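Local coordinates for Lmo0325 protein (Listeria monocytogenes EGD-e, PDB 4RYK) that probably binds DNA as a dimeric transcriptional regulator of the Rgg type, with a helix-turn-helix domain joined to an all-helical C-terminal domain, at residues Y190-L201 with E232-S242. Numbering follows the deposited sequence.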
loop_
_atom_site.group_PDB
_atom_site.type_symbol
_atom_site.label_atom_id
_atom_site.label_comp_id
_atom_site.label_asym_id
_atom_site.label_seq_id
_atom_site.Cartn_x
_atom_site.Cartn_y
_atom_site.Cartn_z
ATOM N N TYR A 190 -0.886 -13.074 10.577
ATOM C CA TYR A 190 -0.416 -11.754 10.912
ATOM C C TYR A 190 1.128 -11.674 10.907
ATOM O O TYR A 190 1.708 -10.743 10.373
ATOM C CB TYR A 190 -0.993 -11.319 12.272
ATOM C CG TYR A 190 -0.188 -10.193 12.890
ATOM C CD1 TYR A 190 -0.189 -8.943 12.313
ATOM C CD2 TYR A 190 0.611 -10.395 14.026
ATOM C CE1 TYR A 190 0.589 -7.915 12.839
ATOM C CE2 TYR A 190 1.369 -9.368 14.578
ATOM C CZ TYR A 190 1.353 -8.127 13.983
ATOM O OH TYR A 190 2.122 -7.070 14.440
ATOM N N GLU A 191 1.785 -12.671 11.474
ATOM C CA GLU A 191 3.224 -12.665 11.596
ATOM C C GLU A 191 3.936 -12.657 10.226
ATOM O O GLU A 191 4.985 -12.111 10.108
ATOM C CB GLU A 191 3.690 -13.880 12.462
ATOM C CG GLU A 191 3.408 -13.715 13.958
ATOM C CD GLU A 191 4.236 -12.577 14.590
ATOM O OE1 GLU A 191 5.319 -12.258 14.044
ATOM O OE2 GLU A 191 3.818 -11.989 15.627
ATOM N N LYS A 192 3.366 -13.294 9.219
ATOM C CA LYS A 192 3.852 -13.206 7.833
ATOM C C LYS A 192 3.486 -11.863 7.219
ATOM O O LYS A 192 4.327 -11.123 6.682
ATOM C CB LYS A 192 3.171 -14.268 6.977
ATOM C CG LYS A 192 3.202 -15.681 7.505
ATOM C CD LYS A 192 4.641 -16.142 7.642
ATOM C CE LYS A 192 4.750 -17.492 8.341
ATOM N NZ LYS A 192 4.365 -18.612 7.436
ATOM N N TYR A 193 2.217 -11.520 7.355
ATOM C CA TYR A 193 1.646 -10.448 6.578
ATOM C C TYR A 193 1.914 -9.042 7.124
ATOM O O TYR A 193 1.560 -8.070 6.481
ATOM C CB TYR A 193 0.137 -10.631 6.405
ATOM C CG TYR A 193 -0.296 -11.692 5.440
ATOM C CD1 TYR A 193 -0.168 -11.506 4.083
ATOM C CD2 TYR A 193 -0.883 -12.892 5.879
ATOM C CE1 TYR A 193 -0.578 -12.469 3.171
ATOM C CE2 TYR A 193 -1.306 -13.877 4.961
ATOM C CZ TYR A 193 -1.150 -13.654 3.619
ATOM O OH TYR A 193 -1.547 -14.566 2.667
ATOM N N ARG A 194 2.517 -8.928 8.303
ATOM C CA ARG A 194 2.695 -7.612 8.890
ATOM C C ARG A 194 3.720 -6.833 8.073
ATOM O O ARG A 194 3.753 -5.640 8.176
ATOM C CB ARG A 194 3.145 -7.674 10.351
ATOM C CG ARG A 194 4.427 -8.441 10.609
ATOM C CD ARG A 194 4.590 -8.709 12.102
ATOM N NE ARG A 194 5.157 -7.526 12.705
ATOM C CZ ARG A 194 6.264 -7.483 13.424
ATOM N NH1 ARG A 194 6.941 -8.590 13.705
ATOM N NH2 ARG A 194 6.675 -6.315 13.891
ATOM N N TYR A 195 4.545 -7.508 7.297
ATOM C CA TYR A 195 5.455 -6.831 6.386
ATOM C C TYR A 195 4.853 -6.614 4.972
ATOM O O TYR A 195 5.539 -6.188 4.048
ATOM C CB TYR A 195 6.816 -7.560 6.345
ATOM C CG TYR A 195 7.448 -7.746 7.731
ATOM C CD1 TYR A 195 7.144 -8.873 8.494
ATOM C CD2 TYR A 195 8.300 -6.779 8.292
ATOM C CE1 TYR A 195 7.688 -9.064 9.764
ATOM C CE2 TYR A 195 8.863 -6.969 9.554
ATOM C CZ TYR A 195 8.539 -8.116 10.282
ATOM O OH TYR A 195 9.029 -8.354 11.543
ATOM N N TYR A 196 3.585 -6.947 4.787
ATOM C CA TYR A 196 2.930 -6.738 3.514
ATOM C C TYR A 196 2.171 -5.391 3.642
ATOM O O TYR A 196 1.350 -5.189 4.534
ATOM C CB TYR A 196 2.006 -7.909 3.205
ATOM C CG TYR A 196 1.245 -7.879 1.889
ATOM C CD1 TYR A 196 1.841 -7.457 0.702
ATOM C CD2 TYR A 196 -0.047 -8.367 1.824
ATOM C CE1 TYR A 196 1.127 -7.443 -0.484
ATOM C CE2 TYR A 196 -0.762 -8.351 0.656
ATOM C CZ TYR A 196 -0.174 -7.900 -0.496
ATOM O OH TYR A 196 -0.933 -7.914 -1.642
ATOM N N ASP A 197 2.504 -4.436 2.797
ATOM C CA ASP A 197 1.870 -3.119 2.898
ATOM C C ASP A 197 0.360 -3.231 2.993
ATOM O O ASP A 197 -0.232 -2.694 3.921
ATOM C CB ASP A 197 2.336 -2.136 1.792
ATOM C CG ASP A 197 2.041 -2.602 0.383
ATOM O OD1 ASP A 197 1.520 -3.693 0.098
ATOM O OD2 ASP A 197 2.381 -1.819 -0.502
ATOM N N ARG A 198 -0.255 -4.016 2.126
ATOM C CA ARG A 198 -1.722 -4.125 2.145
ATOM C C ARG A 198 -2.237 -4.932 3.333
ATOM O O ARG A 198 -3.280 -4.619 3.892
ATOM C CB ARG A 198 -2.234 -4.714 0.821
ATOM C CG ARG A 198 -2.154 -3.647 -0.273
ATOM C CD ARG A 198 -2.312 -4.190 -1.665
ATOM N NE ARG A 198 -1.951 -3.146 -2.601
ATOM C CZ ARG A 198 -1.660 -3.326 -3.879
ATOM N NH1 ARG A 198 -1.759 -4.518 -4.422
ATOM N NH2 ARG A 198 -1.274 -2.298 -4.626
ATOM N N GLY A 199 -1.509 -5.959 3.725
ATOM C CA GLY A 199 -1.979 -6.822 4.772
ATOM C C GLY A 199 -1.845 -6.119 6.075
ATOM O O GLY A 199 -2.675 -6.241 6.944
ATOM N N ARG A 200 -0.784 -5.356 6.219
ATOM C CA ARG A 200 -0.575 -4.633 7.457
ATOM C C ARG A 200 -1.756 -3.740 7.831
ATOM O O ARG A 200 -2.201 -3.723 8.975
ATOM C CB ARG A 200 0.729 -3.868 7.377
ATOM C CG ARG A 200 0.935 -2.850 8.464
ATOM C CD ARG A 200 2.367 -2.379 8.471
ATOM N NE ARG A 200 2.732 -1.686 7.256
ATOM C CZ ARG A 200 3.653 -2.082 6.415
ATOM N NH1 ARG A 200 4.246 -3.215 6.594
ATOM N NH2 ARG A 200 3.931 -1.359 5.340
ATOM N N LEU A 201 -2.309 -3.026 6.886
ATOM C CA LEU A 201 -3.405 -2.118 7.200
ATOM C C LEU A 201 -4.706 -2.877 7.511
ATOM O O LEU A 201 -5.483 -2.470 8.356
ATOM C CB LEU A 201 -3.668 -1.156 6.020
ATOM C CG LEU A 201 -2.478 -0.238 5.613
ATOM C CD1 LEU A 201 -2.825 0.657 4.397
ATOM C CD2 LEU A 201 -2.046 0.635 6.782
ATOM N N GLU A 232 2.145 -2.983 17.634
ATOM C CA GLU A 232 3.194 -3.629 16.867
ATOM C C GLU A 232 2.952 -3.557 15.370
ATOM O O GLU A 232 3.852 -3.212 14.568
ATOM C CB GLU A 232 3.311 -5.073 17.293
ATOM C CG GLU A 232 4.442 -5.819 16.627
ATOM C CD GLU A 232 4.404 -7.309 16.968
ATOM O OE1 GLU A 232 3.633 -8.074 16.379
ATOM O OE2 GLU A 232 5.145 -7.696 17.852
ATOM N N ALA A 233 1.756 -3.900 14.971
ATOM C CA ALA A 233 1.409 -3.912 13.545
ATOM C C ALA A 233 1.596 -2.513 12.947
ATOM O O ALA A 233 2.180 -2.371 11.886
ATOM C CB ALA A 233 -0.019 -4.375 13.352
ATOM N N SER A 234 1.133 -1.483 13.657
ATOM C CA SER A 234 1.181 -0.099 13.162
ATOM C C SER A 234 2.611 0.490 13.145
ATOM O O SER A 234 2.867 1.483 12.472
ATOM C CB SER A 234 0.226 0.779 13.965
ATOM O OG SER A 234 0.649 0.900 15.295
ATOM N N GLU A 235 3.530 -0.154 13.862
ATOM C CA GLU A 235 4.892 0.307 13.977
ATOM C C GLU A 235 5.857 -0.582 13.264
ATOM O O GLU A 235 7.037 -0.344 13.300
ATOM C CB GLU A 235 5.287 0.388 15.442
ATOM C CG GLU A 235 4.585 1.537 16.139
ATOM C CD GLU A 235 4.791 1.523 17.641
ATOM O OE1 GLU A 235 5.795 0.959 18.075
ATOM O OE2 GLU A 235 3.969 2.081 18.386
ATOM N N THR A 236 5.338 -1.544 12.538
ATOM C CA THR A 236 6.135 -2.554 11.878
ATOM C C THR A 236 7.064 -1.944 10.858
ATOM O O THR A 236 6.648 -1.141 10.023
ATOM C CB THR A 236 5.247 -3.633 11.216
ATOM O OG1 THR A 236 4.714 -4.492 12.238
ATOM C CG2 THR A 236 6.078 -4.486 10.296
ATOM N N SER A 237 8.328 -2.311 11.000
ATOM C CA SER A 237 9.434 -1.880 10.158
ATOM C C SER A 237 9.506 -0.360 9.927
ATOM O O SER A 237 9.953 0.108 8.844
ATOM C CB SER A 237 9.356 -2.641 8.838
ATOM O OG SER A 237 8.592 -1.905 7.924
ATOM N N GLY A 238 9.072 0.387 10.953
ATOM C CA GLY A 238 9.059 1.869 10.970
ATOM C C GLY A 238 8.150 2.483 9.903
ATOM O O GLY A 238 8.270 3.657 9.583
ATOM N N SER A 239 7.212 1.687 9.388
ATOM C CA SER A 239 6.354 2.077 8.245
ATOM C C SER A 239 5.693 3.446 8.294
ATOM O O SER A 239 4.906 3.803 9.282
ATOM C CB SER A 239 5.206 1.036 8.071
ATOM O OG SER A 239 5.736 -0.220 7.704
ATOM N N PHE A 240 5.869 4.143 7.165
ATOM C CA PHE A 240 5.114 5.373 6.959
ATOM C C PHE A 240 3.640 5.131 6.721
ATOM O O PHE A 240 2.837 5.946 7.175
ATOM C CB PHE A 240 5.697 6.277 5.881
ATOM C CG PHE A 240 7.089 6.770 6.179
ATOM C CD1 PHE A 240 7.605 6.756 7.460
ATOM C CD2 PHE A 240 7.899 7.210 5.166
ATOM C CE1 PHE A 240 8.874 7.178 7.735
ATOM C CE2 PHE A 240 9.188 7.663 5.440
ATOM C CZ PHE A 240 9.679 7.615 6.721
ATOM N N ASN A 241 3.252 3.998 6.118
ATOM C CA ASN A 241 1.891 3.900 5.631
ATOM C C ASN A 241 0.880 3.645 6.722
ATOM O O ASN A 241 -0.304 3.622 6.419
ATOM C CB ASN A 241 1.741 2.865 4.504
ATOM C CG ASN A 241 1.577 1.401 5.007
ATOM O OD1 ASN A 241 1.984 1.042 6.121
ATOM N ND2 ASN A 241 0.987 0.557 4.161
ATOM N N SER A 242 1.305 3.503 7.985
ATOM C CA SER A 242 0.391 3.085 9.038
ATOM C C SER A 242 0.312 4.081 10.153
ATOM O O SER A 242 -0.203 3.787 11.241
ATOM C CB SER A 242 0.792 1.690 9.542
ATOM O OG SER A 242 2.139 1.685 9.901
#
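Arg-194, in the turn between helices 176-193 and 197-216, and Arg-200, on the second of these helices, each grip one oxygen of segment 232-242 side-on. Arg-200 NE lies 3.0 Å from Asn-241 OD1, and its NH2 gives that same oxygen a second bond from above the amide plane. A bend at chi3 (64°) brings NH1 to Arg-194 O, 2.9 Å away and in the guanidinium plane. Ser-239 OG sits over the centre of this guanidinium, 3.1 Å from Arg-200 CZ, without a hydrogen bond. Arg-194 NE and NH2 are both 3.1 Å from Thr-236 OG1. Glu-232 OE1 lies above one face of the Arg-194 guanidinium, with no N-H directed at it; Tyr-195, offset on the opposite face, receives Thr-236 CG2 over its ring. In the plane of the Tyr-190 ring, OH reaches the anti lone pair of Glu-232 OE1 at 2.7 Å.

In the second shell, Thr-236 OG1 donates to Glu-232 O and Ser-239 OG to Thr-236 O. Farther out, Asp-197 and Arg-198 form reciprocal salt bridges with Arg-198 and Asp-197 of the second subunit. Within this TPR-like helical array, the charge of buried Arg-200 is probably stabilised by carbonyl dipoles, with no carboxylate of these segments paired with it.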